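Myo-inositol phosphohydrolase (Mitsuokella multacida, PDB 4WU3) probably hydrolyses phosphate groups of inositol hexakisphosphate as a protein-tyrosine-phosphatase-like phytase, and binds inositol-(1,3,4,5)-tetrakisphosphate. Local coordinates at residues A[97-103]-A[198-202]; A[390-396]-A[535-541]. The protein carries 2 engineered substitutions. One frame throughout, in Å; residues are numbered along the deposited sequence.

Contact 1. Residues A[97-103]-A[198-202]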
loop_
_atom_site.group_PDB
_atom_site.type_symbol
_atom_site.label_atom_id
_atom_site.label_comp_id
_atom_site.label_asym_id
_atom_site.label_seq_id
_atom_site.Cartn_x
_atom_site.Cartn_y
_atom_site.Cartn_z
ATOM N N PHE A 97 -4.001 24.476 -12.450
ATOM C CA PHE A 97 -4.161 25.522 -13.451
ATOM C C PHE A 97 -3.321 26.761 -13.131
ATOM O O PHE A 97 -3.129 27.128 -11.956
ATOM C CB PHE A 97 -5.647 25.928 -13.577
ATOM C CG PHE A 97 -6.376 26.054 -12.253
ATOM C CD1 PHE A 97 -6.146 27.131 -11.412
ATOM C CD2 PHE A 97 -7.303 25.092 -11.859
ATOM C CE1 PHE A 97 -6.808 27.239 -10.200
ATOM C CE2 PHE A 97 -7.979 25.202 -10.652
ATOM C CZ PHE A 97 -7.728 26.275 -9.819
ATOM N N SER A 98 -2.811 27.395 -14.188
ATOM C CA SER A 98 -2.241 28.732 -14.087
ATOM C C SER A 98 -3.375 29.733 -13.915
ATOM O O SER A 98 -4.559 29.380 -13.973
ATOM C CB SER A 98 -1.442 29.079 -15.349
ATOM O OG SER A 98 -2.307 29.450 -16.409
ATOM N N GLU A 99 -3.028 30.993 -13.709
ATOM C CA GLU A 99 -4.053 32.017 -13.531
ATOM C C GLU A 99 -4.913 32.196 -14.792
ATOM O O GLU A 99 -6.128 32.279 -14.709
ATOM C CB GLU A 99 -3.400 33.339 -13.153
ATOM C CG GLU A 99 -4.382 34.392 -12.700
ATOM C CD GLU A 99 -3.682 35.646 -12.209
ATOM O OE1 GLU A 99 -2.597 35.958 -12.738
ATOM O OE2 GLU A 99 -4.215 36.320 -11.309
ATOM N N LYS A 100 -4.282 32.268 -15.961
ATOM C CA LYS A 100 -5.038 32.364 -17.212
ATOM C C LYS A 100 -5.902 31.123 -17.462
ATOM O O LYS A 100 -6.969 31.212 -18.076
ATOM C CB LYS A 100 -4.104 32.597 -18.399
ATOM C CG LYS A 100 -3.437 33.965 -18.404
ATOM C CD LYS A 100 -2.633 34.195 -19.675
ATOM C CE LYS A 100 -1.733 35.415 -19.551
ATOM N NZ LYS A 100 -2.539 36.640 -19.349
ATOM N N GLU A 101 -5.456 29.961 -16.993
ATOM C CA GLU A 101 -6.280 28.756 -17.150
ATOM C C GLU A 101 -7.490 28.816 -16.220
ATOM O O GLU A 101 -8.583 28.382 -16.583
ATOM C CB GLU A 101 -5.456 27.485 -16.925
ATOM C CG GLU A 101 -4.420 27.251 -18.020
ATOM C CD GLU A 101 -3.438 26.140 -17.705
ATOM O OE1 GLU A 101 -3.087 25.940 -16.515
ATOM O OE2 GLU A 101 -3.001 25.478 -18.675
ATOM N N LEU A 102 -7.312 29.375 -15.028
ATOM C CA LEU A 102 -8.458 29.583 -14.147
ATOM C C LEU A 102 -9.449 30.530 -14.825
ATOM O O LEU A 102 -10.662 30.285 -14.823
ATOM C CB LEU A 102 -8.038 30.136 -12.785
ATOM C CG LEU A 102 -9.191 30.520 -11.844
ATOM C CD1 LEU A 102 -10.045 29.316 -11.480
ATOM C CD2 LEU A 102 -8.696 31.199 -10.580
ATOM N N GLU A 103 -8.929 31.600 -15.421
ATOM C CA GLU A 103 -9.785 32.585 -16.093
ATOM C C GLU A 103 -10.598 31.910 -17.203
ATOM O O GLU A 103 -11.797 32.167 -17.347
ATOM C CB GLU A 103 -8.953 33.758 -16.615
ATOM C CG GLU A 103 -8.528 34.712 -15.504
ATOM C CD GLU A 103 -7.318 35.563 -15.859
ATOM O OE1 GLU A 103 -6.937 35.636 -17.049
ATOM O OE2 GLU A 103 -6.738 36.163 -14.933
ATOM N N MET A 198 -5.117 33.712 -4.875
ATOM C CA MET A 198 -5.305 33.940 -6.303
ATOM C C MET A 198 -6.763 33.715 -6.665
ATOM O O MET A 198 -7.355 34.492 -7.405
ATOM C CB MET A 198 -4.389 33.020 -7.107
ATOM C CG MET A 198 -4.227 33.400 -8.569
ATOM S SD MET A 198 -5.464 32.584 -9.568
ATOM C CE MET A 198 -4.908 30.881 -9.499
ATOM N N VAL A 199 -7.363 32.672 -6.109
ATOM C CA VAL A 199 -8.743 32.333 -6.440
ATOM C C VAL A 199 -9.715 33.377 -5.897
ATOM O O VAL A 199 -10.668 33.771 -6.570
ATOM C CB VAL A 199 -9.119 30.922 -5.917
ATOM C CG1 VAL A 199 -10.619 30.703 -5.975
ATOM C CG2 VAL A 199 -8.419 29.857 -6.743
ATOM N N LYS A 200 -9.482 33.824 -4.676
ATOM C CA LYS A 200 -10.345 34.828 -4.087
ATOM C C LYS A 200 -10.222 36.194 -4.773
ATOM O O LYS A 200 -11.185 36.951 -4.827
ATOM C CB LYS A 200 -10.050 34.951 -2.604
ATOM C CG LYS A 200 -10.514 33.742 -1.829
ATOM C CD LYS A 200 -10.501 34.032 -0.348
ATOM C CE LYS A 200 -11.162 32.907 0.412
ATOM N NZ LYS A 200 -11.067 33.122 1.881
ATOM N N GLN A 201 -9.048 36.503 -5.310
ATOM C CA GLN A 201 -8.869 37.751 -6.054
ATOM C C GLN A 201 -9.658 37.730 -7.350
ATOM O O GLN A 201 -9.922 38.774 -7.941
ATOM C CB GLN A 201 -7.389 38.017 -6.333
ATOM C CG GLN A 201 -6.706 38.641 -5.134
ATOM C CD GLN A 201 -5.205 38.630 -5.242
ATOM O OE1 GLN A 201 -4.644 38.611 -6.339
ATOM N NE2 GLN A 201 -4.537 38.636 -4.095
ATOM N N HIS A 202 -10.043 36.536 -7.786
ATOM C CA HIS A 202 -10.913 36.416 -8.938
ATOM C C HIS A 202 -12.378 36.373 -8.537
ATOM O O HIS A 202 -13.249 36.184 -9.378
ATOM C CB HIS A 202 -10.525 35.198 -9.770
ATOM C CG HIS A 202 -9.353 35.451 -10.660
ATOM N ND1 HIS A 202 -8.059 35.469 -10.191
ATOM C CD2 HIS A 202 -9.283 35.753 -11.976
ATOM C CE1 HIS A 202 -7.237 35.742 -11.187
ATOM N NE2 HIS A 202 -7.955 35.921 -12.282
#

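Contact 2. Residues A[390-396]-A[535-541]. Engineered in segment 535-541: Ser540 (natural residue Cys). With 4IP (inositol-(1,3,4,5)-tetrakisphosphate), chain F.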
loop_
_atom_site.group_PDB
_atom_site.type_symbol
_atom_site.label_atom_id
_atom_site.label_comp_id
_atom_site.label_asym_id
_atom_site.label_seq_id
_atom_site.Cartn_x
_atom_site.Cartn_y
_atom_site.Cartn_z
ATOM N N MET A 390 9.750 35.494 37.829
ATOM C CA MET A 390 9.297 34.318 37.109
ATOM C C MET A 390 10.160 33.125 37.452
ATOM O O MET A 390 11.365 33.256 37.656
ATOM C CB MET A 390 9.369 34.589 35.608
ATOM C CG MET A 390 9.031 33.404 34.740
ATOM S SD MET A 390 9.037 33.853 33.000
ATOM C CE MET A 390 10.789 34.100 32.740
ATOM N N SER A 391 9.533 31.956 37.515
ATOM C CA SER A 391 10.251 30.714 37.708
ATOM C C SER A 391 9.611 29.637 36.847
ATOM O O SER A 391 8.521 29.839 36.298
ATOM C CB SER A 391 10.234 30.321 39.182
ATOM O OG SER A 391 8.911 30.293 39.688
ATOM N N GLY A 392 10.304 28.511 36.700
ATOM C CA GLY A 392 9.768 27.360 35.981
ATOM C C GLY A 392 10.283 26.033 36.529
ATOM O O GLY A 392 11.276 25.988 37.242
ATOM N N SER A 393 9.601 24.946 36.204
ATOM C CA SER A 393 10.100 23.629 36.538
ATOM C C SER A 393 9.262 22.547 35.892
ATOM O O SER A 393 8.231 22.814 35.275
ATOM C CB SER A 393 10.071 23.416 38.054
ATOM O OG SER A 393 8.734 23.291 38.529
ATOM N N ALA A 394 9.715 21.315 36.073
ATOM C CA ALA A 394 8.916 20.145 35.774
ATOM C C ALA A 394 7.726 20.075 36.717
ATOM O O ALA A 394 7.600 20.883 37.635
ATOM C CB ALA A 394 9.761 18.887 35.912
ATOM N N GLU A 395 6.844 19.112 36.481
ATOM C CA GLU A 395 5.742 18.876 37.391
ATOM C C GLU A 395 6.284 18.595 38.789
ATOM O O GLU A 395 7.425 18.162 38.942
ATOM C CB GLU A 395 4.900 17.700 36.911
ATOM C CG GLU A 395 3.660 17.464 37.749
ATOM C CD GLU A 395 2.655 18.582 37.609
ATOM O OE1 GLU A 395 1.864 18.582 36.649
ATOM O OE2 GLU A 395 2.651 19.476 38.465
ATOM N N PHE A 396 5.463 18.846 39.805
ATOM C CA PHE A 396 5.872 18.663 41.202
ATOM C C PHE A 396 4.915 17.759 41.980
ATOM O O PHE A 396 3.688 17.884 41.884
ATOM C CB PHE A 396 5.986 20.019 41.927
ATOM C CG PHE A 396 4.813 20.937 41.702
ATOM C CD1 PHE A 396 3.631 20.760 42.399
ATOM C CD2 PHE A 396 4.894 21.976 40.787
ATOM C CE1 PHE A 396 2.549 21.597 42.189
ATOM C CE2 PHE A 396 3.820 22.827 40.569
ATOM C CZ PHE A 396 2.646 22.638 41.278
ATOM N N TRP A 535 4.119 36.977 40.930
ATOM C CA TRP A 535 5.197 36.073 40.553
ATOM C C TRP A 535 4.598 34.871 39.834
ATOM O O TRP A 535 3.691 34.227 40.355
ATOM C CB TRP A 535 5.937 35.612 41.796
ATOM C CG TRP A 535 7.046 34.664 41.521
ATOM C CD1 TRP A 535 6.937 33.396 41.046
ATOM C CD2 TRP A 535 8.440 34.902 41.722
ATOM N NE1 TRP A 535 8.177 32.827 40.940
ATOM C CE2 TRP A 535 9.119 33.731 41.345
ATOM C CE3 TRP A 535 9.180 35.995 42.177
ATOM C CZ2 TRP A 535 10.501 33.612 41.416
ATOM C CZ3 TRP A 535 10.563 35.882 42.236
ATOM C CH2 TRP A 535 11.205 34.698 41.855
ATOM N N LEU A 536 5.092 34.579 38.634
ATOM C CA LEU A 536 4.564 33.472 37.845
ATOM C C LEU A 536 5.510 32.298 37.813
ATOM O O LEU A 536 6.650 32.425 37.363
ATOM C CB LEU A 536 4.318 33.911 36.410
ATOM C CG LEU A 536 3.332 35.051 36.230
ATOM C CD1 LEU A 536 3.207 35.380 34.750
ATOM C CD2 LEU A 536 1.987 34.707 36.836
ATOM N N HIS A 537 5.032 31.150 38.287
ATOM C CA HIS A 537 5.801 29.914 38.193
ATOM C C HIS A 537 5.200 28.977 37.159
ATOM O O HIS A 537 4.150 28.393 37.379
ATOM C CB HIS A 537 5.867 29.192 39.529
ATOM C CG HIS A 537 6.623 27.905 39.458
ATOM N ND1 HIS A 537 7.983 27.832 39.665
ATOM C CD2 HIS A 537 6.222 26.650 39.158
ATOM C CE1 HIS A 537 8.383 26.585 39.516
ATOM N NE2 HIS A 537 7.333 25.846 39.213
ATOM N N PHE A 538 5.876 28.836 36.025
ATOM C CA PHE A 538 5.389 27.980 34.968
ATOM C C PHE A 538 5.881 26.560 35.142
ATOM O O PHE A 538 7.053 26.326 35.448
ATOM C CB PHE A 538 5.857 28.489 33.619
ATOM C CG PHE A 538 5.281 29.806 33.243
ATOM C CD1 PHE A 538 4.069 29.884 32.604
ATOM C CD2 PHE A 538 5.966 30.972 33.526
ATOM C CE1 PHE A 538 3.539 31.114 32.249
ATOM C CE2 PHE A 538 5.437 32.200 33.189
ATOM C CZ PHE A 538 4.224 32.270 32.544
ATOM N N HIS A 539 4.982 25.607 34.927
ATOM C CA HIS A 539 5.383 24.204 34.854
ATOM C C HIS A 539 4.611 23.505 33.750
ATOM O O HIS A 539 3.513 23.909 33.375
ATOM C CB HIS A 539 5.195 23.473 36.204
ATOM C CG HIS A 539 3.809 22.953 36.430
ATOM N ND1 HIS A 539 3.357 21.770 35.885
ATOM C CD2 HIS A 539 2.772 23.464 37.129
ATOM C CE1 HIS A 539 2.098 21.581 36.232
ATOM N NE2 HIS A 539 1.719 22.594 36.988
ATOM N N SER A 540 5.210 22.456 33.218
ATOM C CA SER A 540 4.509 21.562 32.326
ATOM C C SER A 540 4.854 20.169 32.829
ATOM O O SER A 540 4.804 19.938 34.037
ATOM C CB SER A 540 4.928 21.807 30.878
ATOM O OG SER A 540 6.299 22.139 30.818
ATOM N N GLN A 541 5.198 19.240 31.945
ATOM C CA GLN A 541 5.521 17.880 32.387
ATOM C C GLN A 541 6.969 17.849 32.823
ATOM O O GLN A 541 7.273 17.443 33.936
ATOM C CB GLN A 541 5.274 16.844 31.271
ATOM C CG GLN A 541 5.168 15.399 31.751
ATOM C CD GLN A 541 6.509 14.737 32.039
ATOM O OE1 GLN A 541 7.526 15.082 31.449
ATOM N NE2 GLN A 541 6.505 13.762 32.935
HETATM C C1 4IP F . 8.448 18.071 27.019
HETATM O O1 4IP F . 8.515 19.179 27.916
HETATM C C2 4IP F . 8.184 16.785 27.792
HETATM O O2 4IP F . 9.176 16.624 28.797
HETATM C C3 4IP F . 8.235 15.563 26.885
HETATM O O3 4IP F . 8.019 14.381 27.660
HETATM C C4 4IP F . 9.566 15.461 26.147
HETATM O O4 4IP F . 9.512 14.351 25.242
HETATM C C5 4IP F . 9.838 16.745 25.371
HETATM O O5 4IP F . 11.109 16.678 24.721
HETATM C C6 4IP F . 9.782 17.972 26.280
HETATM O O6 4IP F . 9.995 19.163 25.520
HETATM P P1 4IP F . 7.208 19.952 28.446
HETATM O O1P 4IP F . 6.706 20.703 27.244
HETATM O O2P 4IP F . 7.758 20.810 29.555
HETATM O O3P 4IP F . 6.299 18.857 28.943
HETATM P P3 4IP F . 6.818 13.372 27.284
HETATM O O4P 4IP F . 6.889 13.264 25.778
HETATM O O5P 4IP F . 5.582 14.061 27.814
HETATM O O6P 4IP F . 7.170 12.086 27.989
HETATM P P4 4IP F . 10.654 13.207 25.207
HETATM O O7P 4IP F . 10.838 12.800 26.648
HETATM O O8P 4IP F . 10.026 12.136 24.350
HETATM O O9P 4IP F . 11.846 13.914 24.590
HETATM P P5 4IP F . 11.298 17.331 23.256
HETATM O OPF 4IP F . 9.931 17.247 22.595
HETATM O OPG 4IP F . 12.356 16.448 22.629
HETATM O OPH 4IP F . 11.748 18.747 23.538
#

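Contact 1. Residues A[97-103]-A[198-202]
Met198, on helix 195-201, reaches into the start of helix 99-108 and runs along Glu99 and Leu102 to Phe97. Its CB points toward the opposing segment, and with CG anti to the backbone N (chi1 -165°) the chain runs past Glu99, whose OE2 lies 4.0 Å from CG. SD then comes up against Leu102 CD2 at 3.7 Å and also touches the aliphatic CG of Glu99. Bends at the next two torsions carry CE, still beside Leu102 CD2, to the edge of the Phe97 ring, 4.2 Å from CE1. Leu102 meets Met198 tip to tip; its CD2 also touches Val199 CG2 and lies over one face of the His202 imidazole. Phe97 and Val199 both rest on Asp118 of strand 116-122, so the two helices meet beside the mixed sheet.

That imidazole is gripped at both nitrogens. ND1 turns back to Met198 O (3.0 Å), while NE2 donates to the anti lone pair of Glu103 OE2 at 2.9 Å, nearly straight (167°) and in the ring plane. Between them, CE1 faces Glu99 OE2, an oxygen already salt-bridged to Arg193. A leucine in place of His202 would probably leave Glu103 without its mate across the contact and Met198 O without its side-chain donor. With two acceptors engaged and two carboxylates close by, His202 is likely to favour the protonated form, adding a charged tie beside the apolar Met198-Leu102-Val199 packing.

Contact 2. Residues A[390-396]-A[535-541]
Ser391 OG sits between two aromatic rings of the neighbouring strand. Trp535 NE1 donates to it in the indole plane (2.9 Å, 168°), and His537 ND1 lies 2.6 Å away in a hydrogen bond whose donor could be either atom. The far nitrogen of the same imidazole, NE2, donates to Ser393 OG at 3.0 Å, and that hydroxyl in turn donates a hydrogen bond to Ala394 O, in the carbonyl plane and on a lone pair. His537 is thus fixed at both ends, with Gly392 CA over its face in a CH-pi contact. Beneath these side chains the parallel strands pair through Ser391 N to Leu536 O and Phe538 N to Ser391 O.

Farther along, Glu395 N bonds Gln541 O at 3.1 Å, tying the strand's exit to the phosphate-binding loop, where Gln541 N holds ligand O3P at 3.2 Å. Ser540, engineered from the cysteine of the tyrosine-phosphatase signature, lies against the same phosphate. His539 is bound on both sides, consistent with a part in holding the loop: ND1 donates to Ser540 O in the ring and carbonyl planes (3.0 Å), NE2 is bound to Glu493, and Phe396 points its edge at the imidazole face, planes 67° apart. Glu395 is salt-bridged to Arg422. Helix 398-411 covers the face bearing Ser391 and His537; helix 545-558 packs on Met390 from the other. Strands 357-358 and 416-422 flank the pair.

Overall arrangement
From the N terminus, the chain leaves strand 91-94, enters helix 99-108 at contact 1, and runs through strand 116-122 and helix 149-161 before helix 195-201 returns to close a loop of 94 residues. Strand 237-241 later joins 91-94 in the first mixed sheet. Contact 2 opens at strand 390-393 and closes 138 residues on, when strand 535-539 slots in between it and strand 416-422. The loops follow in series, neither nested nor crossed. Their centres lie about 50 Å apart, on opposite sides of the chain's centre. Contact 1 joins two helices; contact 2 joins neighbouring strands of the other five-stranded mixed sheet, which has the same strand order as the first.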